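Local coordinates for protein GRMZM2G135359 pseudokinase (Zea mays, PDB 6CPY) that is a receptor-like pseudokinase, probably a membrane protein, that may bind ATP but whose catalytic activity is doubtful, at residues H100-E112 with T117-T129. Numbering follows the deposited sequence.
Sequences HKNFMNLLGYCEE and TRVMVFEYAPNGT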
loop_
_atom_site.group_PDB
_atom_site.type_symbol
_atom_site.label_atom_id
_atom_site.label_comp_id
_atom_site.label_asym_id
_atom_site.label_seq_id
_atom_site.Cartn_x
_atom_site.Cartn_y
_atom_site.Cartn_z
ATOM N N HIS A 100 0.449 11.651 0.229
ATOM C CA HIS A 100 1.736 11.405 0.888
ATOM C C HIS A 100 2.747 10.872 -0.107
ATOM O O HIS A 100 2.413 10.062 -0.990
ATOM C CB HIS A 100 1.574 10.461 2.072
ATOM C CG HIS A 100 2.727 10.511 3.031
ATOM N ND1 HIS A 100 3.895 9.811 2.826
ATOM C CD2 HIS A 100 2.902 11.207 4.181
ATOM C CE1 HIS A 100 4.737 10.061 3.815
ATOM N NE2 HIS A 100 4.161 10.909 4.649
ATOM N N LYS A 101 3.993 11.320 0.039
ATOM C CA LYS A 101 5.089 10.861 -0.805
ATOM C C LYS A 101 5.212 9.333 -0.841
ATOM O O LYS A 101 5.611 8.767 -1.849
ATOM C CB LYS A 101 6.398 11.482 -0.314
ATOM C CG LYS A 101 7.611 11.226 -1.182
ATOM C CD LYS A 101 8.894 11.531 -0.424
ATOM C CE LYS A 101 8.982 12.997 -0.029
ATOM N NZ LYS A 101 10.315 13.323 0.543
ATOM N N ASN A 102 4.866 8.672 0.263
ATOM C CA ASN A 102 4.998 7.222 0.398
ATOM C C ASN A 102 3.661 6.495 0.293
ATOM O O ASN A 102 3.532 5.337 0.716
ATOM C CB ASN A 102 5.707 6.871 1.717
ATOM C CG ASN A 102 7.123 7.401 1.762
ATOM O OD1 ASN A 102 7.433 8.297 2.542
ATOM N ND2 ASN A 102 7.977 6.884 0.883
ATOM N N PHE A 103 2.683 7.152 -0.343
ATOM C CA PHE A 103 1.422 6.517 -0.680
ATOM C C PHE A 103 1.281 6.515 -2.214
ATOM O O PHE A 103 1.771 7.419 -2.882
ATOM C CB PHE A 103 0.242 7.270 -0.040
ATOM C CG PHE A 103 -1.077 6.566 -0.203
ATOM C CD1 PHE A 103 -1.297 5.341 0.401
ATOM C CD2 PHE A 103 -2.096 7.125 -0.972
ATOM C CE1 PHE A 103 -2.488 4.667 0.247
ATOM C CE2 PHE A 103 -3.294 6.455 -1.128
ATOM C CZ PHE A 103 -3.491 5.230 -0.531
ATOM N N MET A 104 0.636 5.481 -2.743
ATOM C CA MET A 104 0.285 5.422 -4.160
ATOM C C MET A 104 -0.988 6.261 -4.353
ATOM O O MET A 104 -2.106 5.751 -4.257
ATOM C CB MET A 104 0.089 3.970 -4.584
ATOM C CG MET A 104 -0.303 3.782 -6.041
ATOM S SD MET A 104 -0.013 2.082 -6.609
ATOM C CE MET A 104 1.745 2.140 -6.730
ATOM N N ASN A 105 -0.783 7.554 -4.600
ATOM C CA ASN A 105 -1.838 8.555 -4.510
ATOM C C ASN A 105 -2.872 8.434 -5.634
ATOM O O ASN A 105 -2.545 8.071 -6.775
ATOM C CB ASN A 105 -1.245 9.959 -4.475
ATOM C CG ASN A 105 -0.375 10.187 -3.251
ATOM O OD1 ASN A 105 -0.858 10.140 -2.142
ATOM N ND2 ASN A 105 0.901 10.416 -3.460
ATOM N N LEU A 106 -4.121 8.665 -5.251
ATOM C CA LEU A 106 -5.237 8.759 -6.180
ATOM C C LEU A 106 -5.152 10.047 -6.995
ATOM O O LEU A 106 -5.139 11.158 -6.424
ATOM C CB LEU A 106 -6.550 8.744 -5.383
ATOM C CG LEU A 106 -7.834 8.734 -6.213
ATOM C CD1 LEU A 106 -7.986 7.440 -6.982
ATOM C CD2 LEU A 106 -9.015 8.949 -5.277
ATOM N N LEU A 107 -5.059 9.905 -8.320
ATOM C CA LEU A 107 -4.899 11.040 -9.241
ATOM C C LEU A 107 -6.174 11.411 -10.004
ATOM O O LEU A 107 -6.226 12.462 -10.652
ATOM C CB LEU A 107 -3.825 10.723 -10.279
ATOM C CG LEU A 107 -2.424 10.456 -9.728
ATOM C CD1 LEU A 107 -1.467 10.083 -10.865
ATOM C CD2 LEU A 107 -1.927 11.659 -8.941
ATOM N N GLY A 108 -7.167 10.531 -9.972
ATOM C CA GLY A 108 -8.422 10.772 -10.669
ATOM C C GLY A 108 -9.348 9.583 -10.605
ATOM O O GLY A 108 -9.027 8.555 -10.010
ATOM N N TYR A 109 -10.523 9.719 -11.207
ATOM C CA TYR A 109 -11.460 8.609 -11.252
ATOM C C TYR A 109 -12.281 8.722 -12.529
ATOM O O TYR A 109 -12.302 9.779 -13.153
ATOM C CB TYR A 109 -12.353 8.595 -10.017
ATOM C CG TYR A 109 -13.320 9.746 -9.955
ATOM C CD1 TYR A 109 -12.957 10.946 -9.373
ATOM C CD2 TYR A 109 -14.591 9.637 -10.510
ATOM C CE1 TYR A 109 -13.836 12.019 -9.334
ATOM C CE2 TYR A 109 -15.477 10.706 -10.471
ATOM C CZ TYR A 109 -15.088 11.889 -9.876
ATOM O OH TYR A 109 -15.954 12.959 -9.818
ATOM N N CYS A 110 -12.908 7.628 -12.932
ATOM C CA CYS A 110 -13.786 7.665 -14.102
ATOM C C CYS A 110 -14.962 6.733 -13.894
ATOM O O CYS A 110 -14.802 5.521 -13.650
ATOM C CB CYS A 110 -13.029 7.323 -15.382
ATOM S SG CYS A 110 -14.090 7.093 -16.841
ATOM N N GLU A 111 -16.144 7.336 -13.942
ATOM C CA GLU A 111 -17.396 6.633 -13.971
ATOM C C GLU A 111 -18.003 6.947 -15.325
ATOM O O GLU A 111 -18.135 8.122 -15.699
ATOM C CB GLU A 111 -18.372 7.173 -12.935
ATOM C CG GLU A 111 -17.926 7.106 -11.509
ATOM C CD GLU A 111 -19.118 7.220 -10.583
ATOM O OE1 GLU A 111 -19.602 6.169 -10.146
ATOM O OE2 GLU A 111 -19.600 8.347 -10.352
ATOM N N GLU A 112 -18.379 5.908 -16.039
ATOM C CA GLU A 112 -19.030 6.055 -17.338
ATOM C C GLU A 112 -19.976 4.895 -17.441
ATOM O O GLU A 112 -19.651 3.793 -16.992
ATOM C CB GLU A 112 -17.997 6.049 -18.474
ATOM C CG GLU A 112 -18.568 5.937 -19.884
ATOM C CD GLU A 112 -19.506 7.063 -20.240
ATOM O OE1 GLU A 112 -19.101 8.241 -20.095
ATOM O OE2 GLU A 112 -20.652 6.772 -20.670
ATOM N N THR A 117 -18.146 1.454 -16.762
ATOM C CA THR A 117 -16.790 1.776 -16.316
ATOM C C THR A 117 -16.819 2.264 -14.872
ATOM O O THR A 117 -17.537 3.202 -14.544
ATOM C CB THR A 117 -16.198 2.915 -17.170
ATOM O OG1 THR A 117 -16.360 2.612 -18.564
ATOM C CG2 THR A 117 -14.719 3.145 -16.854
ATOM N N ARG A 118 -16.028 1.633 -14.013
ATOM C CA ARG A 118 -15.816 2.156 -12.675
ATOM C C ARG A 118 -14.340 1.996 -12.381
ATOM O O ARG A 118 -13.882 0.894 -12.082
ATOM C CB ARG A 118 -16.664 1.396 -11.650
ATOM C CG ARG A 118 -18.160 1.666 -11.727
ATOM C CD ARG A 118 -18.488 3.090 -11.321
ATOM N NE ARG A 118 -19.918 3.350 -11.270
ATOM C CZ ARG A 118 -20.709 3.507 -12.335
ATOM N NH1 ARG A 118 -20.231 3.398 -13.571
ATOM N NH2 ARG A 118 -22.005 3.747 -12.158
ATOM N N VAL A 119 -13.586 3.076 -12.551
ATOM C CA VAL A 119 -12.135 3.019 -12.332
ATOM C C VAL A 119 -11.627 4.114 -11.416
ATOM O O VAL A 119 -12.256 5.173 -11.229
ATOM C CB VAL A 119 -11.287 3.022 -13.643
ATOM C CG1 VAL A 119 -11.859 2.112 -14.724
ATOM C CG2 VAL A 119 -11.022 4.418 -14.148
ATOM N N MET A 120 -10.444 3.852 -10.869
ATOM C CA MET A 120 -9.702 4.787 -10.058
ATOM C C MET A 120 -8.308 4.843 -10.639
ATOM O O MET A 120 -7.748 3.811 -11.022
ATOM C CB MET A 120 -9.672 4.326 -8.590
ATOM C CG MET A 120 -11.047 4.430 -7.946
ATOM S SD MET A 120 -11.082 3.946 -6.215
ATOM C CE MET A 120 -12.844 3.653 -6.005
ATOM N N VAL A 121 -7.780 6.053 -10.744
ATOM C CA VAL A 121 -6.515 6.306 -11.408
ATOM C C VAL A 121 -5.462 6.635 -10.351
ATOM O O VAL A 121 -5.604 7.599 -9.603
ATOM C CB VAL A 121 -6.637 7.480 -12.398
ATOM C CG1 VAL A 121 -5.301 7.773 -13.078
ATOM C CG2 VAL A 121 -7.735 7.213 -13.407
ATOM N N PHE A 122 -4.384 5.848 -10.327
ATOM C CA PHE A 122 -3.351 6.002 -9.320
ATOM C C PHE A 122 -2.002 6.311 -9.934
ATOM O O PHE A 122 -1.773 6.066 -11.124
ATOM C CB PHE A 122 -3.225 4.716 -8.516
ATOM C CG PHE A 122 -4.415 4.418 -7.666
ATOM C CD1 PHE A 122 -4.556 5.012 -6.417
ATOM C CD2 PHE A 122 -5.382 3.531 -8.096
ATOM C CE1 PHE A 122 -5.653 4.736 -5.627
ATOM C CE2 PHE A 122 -6.474 3.250 -7.311
ATOM C CZ PHE A 122 -6.611 3.850 -6.075
ATOM N N GLU A 123 -1.106 6.830 -9.102
ATOM C CA GLU A 123 0.308 6.965 -9.480
ATOM C C GLU A 123 0.868 5.613 -9.895
ATOM O O GLU A 123 0.521 4.588 -9.307
ATOM C CB GLU A 123 1.135 7.487 -8.311
ATOM C CG GLU A 123 0.872 8.934 -7.964
ATOM C CD GLU A 123 1.599 9.385 -6.710
ATOM O OE1 GLU A 123 1.874 8.532 -5.833
ATOM O OE2 GLU A 123 1.841 10.605 -6.587
ATOM N N TYR A 124 1.744 5.609 -10.905
ATOM C CA TYR A 124 2.394 4.376 -11.378
ATOM C C TYR A 124 3.734 4.207 -10.685
ATOM O O TYR A 124 4.500 5.155 -10.625
ATOM C CB TYR A 124 2.670 4.463 -12.880
ATOM C CG TYR A 124 3.477 3.313 -13.443
ATOM C CD1 TYR A 124 2.957 2.028 -13.466
ATOM C CD2 TYR A 124 4.741 3.518 -13.997
ATOM C CE1 TYR A 124 3.684 0.967 -13.980
ATOM C CE2 TYR A 124 5.460 2.462 -14.546
ATOM C CZ TYR A 124 4.923 1.193 -14.531
ATOM O OH TYR A 124 5.619 0.120 -15.051
ATOM N N ALA A 125 4.018 2.999 -10.209
ATOM C CA ALA A 125 5.317 2.676 -9.593
ATOM C C ALA A 125 6.072 1.722 -10.515
ATOM O O ALA A 125 5.638 0.597 -10.707
ATOM C CB ALA A 125 5.103 2.032 -8.242
ATOM N N PRO A 126 7.191 2.175 -11.102
ATOM C CA PRO A 126 7.832 1.346 -12.135
ATOM C C PRO A 126 8.514 0.065 -11.664
ATOM O O PRO A 126 8.697 -0.852 -12.470
ATOM C CB PRO A 126 8.857 2.293 -12.776
ATOM C CG PRO A 126 9.034 3.414 -11.834
ATOM C CD PRO A 126 7.790 3.514 -11.002
ATOM N N ASN A 127 8.871 -0.028 -10.384
ATOM C CA ASN A 127 9.655 -1.177 -9.912
ATOM C C ASN A 127 8.862 -2.253 -9.179
ATOM O O ASN A 127 9.430 -3.043 -8.435
ATOM C CB ASN A 127 10.833 -0.686 -9.065
ATOM C CG ASN A 127 11.955 -0.135 -9.916
ATOM O OD1 ASN A 127 12.335 -0.747 -10.911
ATOM N ND2 ASN A 127 12.481 1.018 -9.540
ATOM N N GLY A 128 7.552 -2.297 -9.396
ATOM C CA GLY A 128 6.744 -3.415 -8.947
ATOM C C GLY A 128 6.537 -3.438 -7.440
ATOM O O GLY A 128 6.638 -2.397 -6.795
ATOM N N THR A 129 6.265 -4.624 -6.899
ATOM C CA THR A 129 5.940 -4.791 -5.471
ATOM C C THR A 129 7.146 -5.170 -4.627
ATOM O O THR A 129 8.139 -5.722 -5.120
ATOM C CB THR A 129 4.871 -5.865 -5.231
ATOM O OG1 THR A 129 5.400 -7.159 -5.544
ATOM C CG2 THR A 129 3.608 -5.582 -6.063
#
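E123 OE1 is gripped from several directions. N105 N donates to E123 OE1 at 3.1 Å, coming from above the carboxylate plane, while N105 ND2 adds weak bonds to both OE1 and OE2. K187 completes the site with a salt bridge to OE1. The N105 and E123 side chains run alongside each other, amide and carboxylate planes 73° apart, and the same N105 ND2 makes its shorter, stronger bond to H100 O at 2.9 Å. E123 N answers with a 3.0 Å bond to N105 O.

Farther along, V121 O takes L107 N at 2.7 Å and, weakly, G108 N: two residues facing one, a classic beta bulge. From G108 on, regular antiparallel pairing continues to E112 and T117. Beside the bulge, L106 CD1 sits over one face of the F122 ring, 4.1 Å from its centroid; CG anti to the backbone N (chi1 -176°) turns the leucine branch that way. At the far end E111 OE1 stands over the R118 guanidinium, 3.1 Å from NE, a contact of charges alone with the planes 79° apart. R118 also pairs with E85 and E113, and its NH1 reaches back to T117 O, which E112 N meets from the opposite face.

This is the beta4-beta5 hairpin of the protein kinase N-lobe, running out into the hinge that leads to the C-lobe.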